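Local coordinates for protein serine racemase (Enterococcus faecalis, PDB 4ECL) that belongs to the alanine racemase family, joining a TIM-barrel domain to a C-terminal domain rich in beta strands, in an assembly of two chains, at residues Lys256-Gln259 with Gly260-Val263; Leu186-Leu189 with Lys190-Leu194; Gly45-Glu48 with Val49-Leu53. All blocks are in the same frame, centred on the assembly; numbering follows the deposited sequence.

Interaction 1 (Lys256-Gln259 with Gly260-Val263)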
loop_
_atom_site.group_PDB
_atom_site.type_symbol
_atom_site.label_atom_id
_atom_site.label_comp_id
_atom_site.label_asym_id
_atom_site.label_seq_id
_atom_site.Cartn_x
_atom_site.Cartn_y
_atom_site.Cartn_z
ATOM N N LYS A 256 28.712 4.847 11.952
ATOM C CA LYS A 256 29.398 6.131 11.941
ATOM C C LYS A 256 29.534 6.630 10.510
ATOM O O LYS A 256 29.985 5.903 9.636
ATOM C CB LYS A 256 30.783 6.018 12.576
ATOM C CG LYS A 256 30.771 5.779 14.073
ATOM C CD LYS A 256 32.166 5.891 14.646
ATOM C CE LYS A 256 32.162 5.640 16.139
ATOM N NZ LYS A 256 33.496 5.927 16.729
ATOM N N ILE A 257 29.143 7.873 10.275
ATOM C CA ILE A 257 29.319 8.472 8.961
ATOM C C ILE A 257 30.295 9.628 9.054
ATOM O O ILE A 257 30.027 10.622 9.731
ATOM C CB ILE A 257 27.976 8.979 8.366
ATOM C CG1 ILE A 257 27.091 7.797 7.963
ATOM C CG2 ILE A 257 28.217 9.873 7.163
ATOM C CD1 ILE A 257 27.842 6.704 7.219
ATOM N N LYS A 258 31.428 9.497 8.378
ATOM C CA LYS A 258 32.394 10.582 8.347
ATOM C C LYS A 258 31.820 11.792 7.624
ATOM O O LYS A 258 31.042 11.652 6.676
ATOM C CB LYS A 258 33.695 10.136 7.680
ATOM C CG LYS A 258 34.419 9.037 8.433
ATOM C CD LYS A 258 35.838 8.844 7.911
ATOM C CE LYS A 258 36.569 7.759 8.689
ATOM N NZ LYS A 258 35.904 6.431 8.558
ATOM N N GLN A 259 32.197 12.974 8.096
ATOM C CA GLN A 259 31.850 14.223 7.439
ATOM C C GLN A 259 32.293 14.169 5.983
ATOM O O GLN A 259 33.449 13.875 5.695
ATOM C CB GLN A 259 32.536 15.382 8.157
ATOM C CG GLN A 259 32.571 16.690 7.396
ATOM C CD GLN A 259 33.316 17.759 8.171
ATOM O OE1 GLN A 259 32.923 18.122 9.281
ATOM N NE2 GLN A 259 34.413 18.251 7.601
ATOM N N GLY A 260 31.364 14.432 5.070
ATOM C CA GLY A 260 31.658 14.361 3.653
ATOM C C GLY A 260 31.044 13.138 2.998
ATOM O O GLY A 260 30.854 13.110 1.784
ATOM N N GLU A 261 30.725 12.126 3.801
ATOM C CA GLU A 261 30.143 10.894 3.272
ATOM C C GLU A 261 28.620 10.970 3.145
ATOM O O GLU A 261 27.961 11.731 3.852
ATOM C CB GLU A 261 30.541 9.697 4.139
ATOM C CG GLU A 261 32.030 9.385 4.113
ATOM C CD GLU A 261 32.382 8.144 4.913
ATOM O OE1 GLU A 261 31.585 7.752 5.791
ATOM O OE2 GLU A 261 33.455 7.556 4.658
ATOM N N SER A 262 28.062 10.174 2.239
ATOM C CA SER A 262 26.614 10.140 2.068
ATOM C C SER A 262 26.002 8.855 2.607
ATOM O O SER A 262 26.695 8.005 3.170
ATOM C CB SER A 262 26.240 10.282 0.593
ATOM O OG SER A 262 24.825 10.348 0.447
ATOM N N VAL A 263 24.693 8.726 2.430
ATOM C CA VAL A 263 24.002 7.468 2.665
ATOM C C VAL A 263 23.233 7.108 1.398
ATOM O O VAL A 263 22.419 7.901 0.907
ATOM C CB VAL A 263 23.028 7.545 3.856
ATOM C CG1 VAL A 263 22.248 6.236 3.998
ATOM C CG2 VAL A 263 23.780 7.872 5.146
#
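Glu261 and Lys258 send their side chains the same way and lie side by side across a tight turn. The carboxylate carbon Glu261 CD rests 3.7 Å from Lys258 CB. In Glu261, CG stands anti to the carbonyl carbon (chi1 -66°), and the rest of the chain runs on extended. This carries the carboxylate back to the start of the turn, where Lys258 N donates to Glu261 OE1 at 3.1 Å. The donor sits above the carboxylate plane, 59° out of it, and the bond is bent. The ammonium group takes no direct part, as Lys258 NZ is 4.7 Å from Glu261 OE2.

The backbone closes a type II beta turn from Lys258 to Glu261, directly after strand 245-257 in the alanine racemase C-terminal family region. Glu261 N bonds Lys258 O at 2.9 Å. Gly260 takes the positive phi of the third turn position. On the buried side Ile257 crosses Glu261, with Ile257 CG2 3.8 Å from Glu261 CB. Ile257 CG1 also lies 4.3 Å from Val263 CG2. His131 of the second subunit packs on Ile257, Glu261 and Val263, and its ND1 hydrogen-bonds Ser262 O.

Within 256-263 the turn has two bonds, its own and one from its first NH to the carboxylate; Asp274 OD1 also accepts from Gln259 N. Lys258 also packs on Glu138 of the second subunit, and its charge probably attracts Glu261 mildly.

Interaction 2 (Leu186-Leu189 with Lys190-Leu194)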
loop_
_atom_site.group_PDB
_atom_site.type_symbol
_atom_site.label_atom_id
_atom_site.label_comp_id
_atom_site.label_asym_id
_atom_site.label_seq_id
_atom_site.Cartn_x
_atom_site.Cartn_y
_atom_site.Cartn_z
ATOM N N LEU A 186 -37.197 12.361 0.052
ATOM C CA LEU A 186 -37.936 11.741 1.150
ATOM C C LEU A 186 -39.397 12.217 1.217
ATOM O O LEU A 186 -40.312 11.409 1.403
ATOM C CB LEU A 186 -37.244 12.005 2.486
ATOM C CG LEU A 186 -35.817 11.483 2.651
ATOM C CD1 LEU A 186 -35.479 11.359 4.128
ATOM C CD2 LEU A 186 -35.642 10.154 1.955
ATOM N N ASP A 187 -39.607 13.524 1.074
ATOM C CA ASP A 187 -40.953 14.082 1.111
ATOM C C ASP A 187 -41.768 13.494 -0.031
ATOM O O ASP A 187 -42.907 13.063 0.157
ATOM C CB ASP A 187 -40.913 15.600 0.961
ATOM C CG ASP A 187 -40.308 16.291 2.154
ATOM O OD1 ASP A 187 -40.305 15.695 3.254
ATOM O OD2 ASP A 187 -39.837 17.438 1.992
ATOM N N TRP A 188 -41.170 13.484 -1.216
ATOM C CA TRP A 188 -41.830 12.947 -2.395
ATOM C C TRP A 188 -42.179 11.473 -2.191
ATOM O O TRP A 188 -43.284 11.050 -2.499
ATOM C CB TRP A 188 -40.948 13.126 -3.631
ATOM C CG TRP A 188 -41.639 12.751 -4.921
ATOM C CD1 TRP A 188 -42.302 13.587 -5.765
ATOM C CD2 TRP A 188 -41.730 11.445 -5.496
ATOM N NE1 TRP A 188 -42.808 12.883 -6.828
ATOM C CE2 TRP A 188 -42.463 11.562 -6.687
ATOM C CE3 TRP A 188 -41.254 10.184 -5.118
ATOM C CZ2 TRP A 188 -42.739 10.470 -7.508
ATOM C CZ3 TRP A 188 -41.526 9.103 -5.925
ATOM C CH2 TRP A 188 -42.262 9.251 -7.110
ATOM N N LEU A 189 -41.238 10.690 -1.672
ATOM C CA LEU A 189 -41.517 9.291 -1.348
ATOM C C LEU A 189 -42.688 9.154 -0.371
ATOM O O LEU A 189 -43.588 8.334 -0.576
ATOM C CB LEU A 189 -40.271 8.596 -0.781
ATOM C CG LEU A 189 -39.128 8.344 -1.755
ATOM C CD1 LEU A 189 -37.875 7.783 -1.047
ATOM C CD2 LEU A 189 -39.604 7.412 -2.869
ATOM N N LYS A 190 -42.676 9.964 0.683
ATOM C CA LYS A 190 -43.740 9.945 1.680
ATOM C C LYS A 190 -45.106 10.169 1.032
ATOM O O LYS A 190 -46.072 9.446 1.295
ATOM C CB LYS A 190 -43.498 11.024 2.733
ATOM C CG LYS A 190 -42.425 10.677 3.749
ATOM C CD LYS A 190 -42.320 11.752 4.823
ATOM C CE LYS A 190 -43.692 12.074 5.399
ATOM N NZ LYS A 190 -44.373 10.851 5.912
ATOM N N SER A 191 -45.167 11.180 0.176
ATOM C CA SER A 191 -46.386 11.535 -0.527
ATOM C C SER A 191 -46.910 10.371 -1.359
ATOM O O SER A 191 -48.111 10.268 -1.602
ATOM C CB SER A 191 -46.127 12.753 -1.409
ATOM O OG SER A 191 -45.672 13.832 -0.608
ATOM N N SER A 192 -46.003 9.496 -1.783
ATOM C CA SER A 192 -46.354 8.310 -2.561
ATOM C C SER A 192 -46.798 7.144 -1.684
ATOM O O SER A 192 -46.822 6.000 -2.140
ATOM C CB SER A 192 -45.157 7.851 -3.389
ATOM O OG SER A 192 -44.615 8.920 -4.143
ATOM N N GLY A 193 -47.109 7.426 -0.423
ATOM C CA GLY A 193 -47.553 6.397 0.501
ATOM C C GLY A 193 -46.445 5.523 1.062
ATOM O O GLY A 193 -46.706 4.452 1.613
ATOM N N LEU A 194 -45.204 5.974 0.931
ATOM C CA LEU A 194 -44.069 5.193 1.424
ATOM C C LEU A 194 -43.670 5.623 2.832
ATOM O O LEU A 194 -43.504 6.816 3.090
ATOM C CB LEU A 194 -42.883 5.334 0.482
ATOM C CG LEU A 194 -41.735 4.378 0.795
ATOM C CD1 LEU A 194 -42.163 2.942 0.512
ATOM C CD2 LEU A 194 -40.490 4.752 0.007
#
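Asp187 O is gripped twice by Ser191. The backbone Ser191 N reaches it at 2.9 Å in the usual helix bond. Ser191 OG adds a second bond at 3.0 Å, coming from above the carbonyl plane. The hydroxyl lies anti to its own carbonyl carbon (chi1 -58°), which turns it back along the helix.

Ser192 does much the same one residue on. Its OG donates to Trp188 O at 3.0 Å, while Ser192 N gives only weak bonds to Trp188 O and Leu189 O. The same hydroxyl oxygen lies over one face of the Trp188 indole. Ser192 OG is 3.6 Å from Trp188 CZ3, set toward the rim of the ring. Lys140 makes a cation-pi contact with this indole, and Leu144 of helix 140-146 touches both Trp188 and Ser192.

Leu194 folds back beside Leu189, the two side chains pointing the same way. Leu194 CD2 is 3.9 Å from Leu189 CB. Phe147 packs against both leucines, and Leu189 also meets Ile157 of strand 152-158.

The chain leaves the helix through Gly193, which has positive phi. Leu194 N bonds Leu189 O at 3.2 Å, and Gly193 N bonds Lys190 O at 2.8 Å. This is a Schellman motif with Gly193 as C-prime. It ends helix 169-191 in a beta-alpha-beta unit of the barrel domain, between strands 152-158 and 198-200.

Interaction 3 (Gly45-Glu48 with Val49-Leu53)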
loop_
_atom_site.group_PDB
_atom_site.type_symbol
_atom_site.label_atom_id
_atom_site.label_comp_id
_atom_site.label_asym_id
_atom_site.label_seq_id
_atom_site.Cartn_x
_atom_site.Cartn_y
_atom_site.Cartn_z
ATOM N N GLY A 45 -6.109 -2.447 10.966
ATOM C CA GLY A 45 -6.330 -3.871 11.148
ATOM C C GLY A 45 -7.805 -4.159 11.343
ATOM O O GLY A 45 -8.365 -3.877 12.397
HETATM N N MSE A 46 -8.441 -4.731 10.327
HETATM C CA MSE A 46 -9.877 -4.946 10.383
HETATM C C MSE A 46 -10.269 -5.975 11.435
HETATM O O MSE A 46 -11.284 -5.815 12.114
HETATM C CB MSE A 46 -10.447 -5.336 9.012
HETATM C CG MSE A 46 -11.921 -4.958 8.865
HETATM SE SE MSE A 46 -12.701 -5.495 7.176
HETATM C CE MSE A 46 -11.497 -4.559 5.965
ATOM N N TYR A 47 -9.462 -7.020 11.584
ATOM C CA TYR A 47 -9.764 -8.060 12.564
ATOM C C TYR A 47 -9.695 -7.496 13.981
ATOM O O TYR A 47 -10.618 -7.658 14.783
ATOM C CB TYR A 47 -8.802 -9.242 12.417
ATOM C CG TYR A 47 -9.019 -10.325 13.456
ATOM C CD1 TYR A 47 -10.176 -11.087 13.452
ATOM C CD2 TYR A 47 -8.070 -10.584 14.437
ATOM C CE1 TYR A 47 -10.391 -12.076 14.390
ATOM C CE2 TYR A 47 -8.277 -11.576 15.388
ATOM C CZ TYR A 47 -9.444 -12.319 15.359
ATOM O OH TYR A 47 -9.672 -13.308 16.291
ATOM N N GLU A 48 -8.598 -6.810 14.266
ATOM C CA GLU A 48 -8.364 -6.272 15.593
ATOM C C GLU A 48 -9.434 -5.256 15.945
ATOM O O GLU A 48 -10.052 -5.341 16.999
ATOM C CB GLU A 48 -6.969 -5.643 15.685
ATOM C CG GLU A 48 -5.820 -6.660 15.673
ATOM C CD GLU A 48 -5.457 -7.165 14.270
ATOM O OE1 GLU A 48 -5.930 -6.588 13.261
ATOM O OE2 GLU A 48 -4.692 -8.149 14.180
ATOM N N VAL A 49 -9.668 -4.309 15.046
ATOM C CA VAL A 49 -10.558 -3.204 15.348
ATOM C C VAL A 49 -12.020 -3.621 15.473
ATOM O O VAL A 49 -12.686 -3.295 16.459
ATOM C CB VAL A 49 -10.406 -2.077 14.326
ATOM C CG1 VAL A 49 -11.574 -1.092 14.429
ATOM C CG2 VAL A 49 -9.088 -1.382 14.535
ATOM N N THR A 50 -12.514 -4.356 14.485
ATOM C CA THR A 50 -13.931 -4.690 14.426
ATOM C C THR A 50 -14.384 -5.622 15.552
ATOM O O THR A 50 -15.458 -5.424 16.128
ATOM C CB THR A 50 -14.339 -5.263 13.045
ATOM O OG1 THR A 50 -13.792 -4.445 12.000
ATOM C CG2 THR A 50 -15.842 -5.270 12.902
ATOM N N THR A 51 -13.581 -6.628 15.885
ATOM C CA THR A 51 -13.946 -7.496 17.006
ATOM C C THR A 51 -14.042 -6.688 18.311
ATOM O O THR A 51 -14.961 -6.888 19.117
ATOM C CB THR A 51 -12.966 -8.671 17.175
ATOM O OG1 THR A 51 -11.645 -8.159 17.338
ATOM C CG2 THR A 51 -12.998 -9.576 15.950
ATOM N N TYR A 52 -13.109 -5.756 18.504
ATOM C CA TYR A 52 -13.134 -4.920 19.700
ATOM C C TYR A 52 -14.342 -3.966 19.691
ATOM O O TYR A 52 -15.001 -3.773 20.719
ATOM C CB TYR A 52 -11.820 -4.139 19.870
ATOM C CG TYR A 52 -11.726 -3.410 21.196
ATOM C CD1 TYR A 52 -11.417 -4.098 22.363
ATOM C CD2 TYR A 52 -11.962 -2.037 21.287
ATOM C CE1 TYR A 52 -11.336 -3.447 23.575
ATOM C CE2 TYR A 52 -11.882 -1.375 22.506
ATOM C CZ TYR A 52 -11.569 -2.088 23.643
ATOM O OH TYR A 52 -11.481 -1.455 24.862
ATOM N N LEU A 53 -14.630 -3.379 18.532
ATOM C CA LEU A 53 -15.783 -2.493 18.403
ATOM C C LEU A 53 -17.076 -3.203 18.769
ATOM O O LEU A 53 -17.907 -2.657 19.503
ATOM C CB LEU A 53 -15.885 -1.931 16.991
ATOM C CG LEU A 53 -14.801 -0.915 16.639
ATOM C CD1 LEU A 53 -14.977 -0.397 15.207
ATOM C CD2 LEU A 53 -14.783 0.220 17.661
#
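Gly45 is the N-cap of helix 46-55, and Val49 N bonds Gly45 O at 3.0 Å to close the first turn. Gly45 has positive phi (98°), a backbone setting in which a CB would be jammed against the carbonyl O of the residue before. Val49 sets its CG2 beside the same carbonyl oxygen that it bonds, 3.4 Å from Gly45 O.

Two threonines in a row then bend back to the carbonyls one turn earlier. Met46 O takes Thr50 N and also Thr50 OG1, the latter at 2.9 Å. The hydroxyl donor is tilted only slightly from the carbonyl plane. Met46, present as selenomethionine, lies alongside Thr50 and points the same way, with its CG 3.7 Å from Thr50 OG1. Both side chains pack on Leu72 of helix 66-74.

Thr51 reaches Tyr47 O in a different way. Its OG1 stands between the backbone N and the carbonyl carbon (chi1 57°) and still donates to Tyr47 O at 2.8 Å. The backbone bond from Thr51 N to Tyr47 O is weak, so the hydroxyl makes the shorter link here. The methyl Thr51 CG2 is left to meet the tyrosine ring, 3.9 Å from Tyr47 CE1. That ring also stacks edge-to-face with Tyr75.

Glu48 folds at its second torsion (chi2 80°) and curls back over the helix start, with its OE1 3.5 Å from Gly45 CA. Its side chain touches Ile370 and Arg372 of strand 369-372.

Together these features make a helix N terminus with glycine at the N-cap position, its first NH, Met46 N, bonded to Glu40 OE1, and threonine hydroxyls returned to i-4 carbonyls. It lies in the crossover between parallel strands 32-36 and 60-63 of the TIM-barrel domain.

How the interactions relate
From the N terminus the order is interaction 3, interaction 2, interaction 1. Each is local to one continuous run of chain, and none nests in or crosses another. Interaction 3 starts a helix of the barrel domain, close to strand 369-372 from the C-terminal part of the chain. Interaction 2 finishes a later helix of the same domain, its centre about 38 Å from that of interaction 3. Interaction 1 turns the chain after strand 245-257 and meets the second subunit. Its centre lies about 73 Å from that of interaction 2, on the opposite side of the chain's centre. The three contacts do not touch.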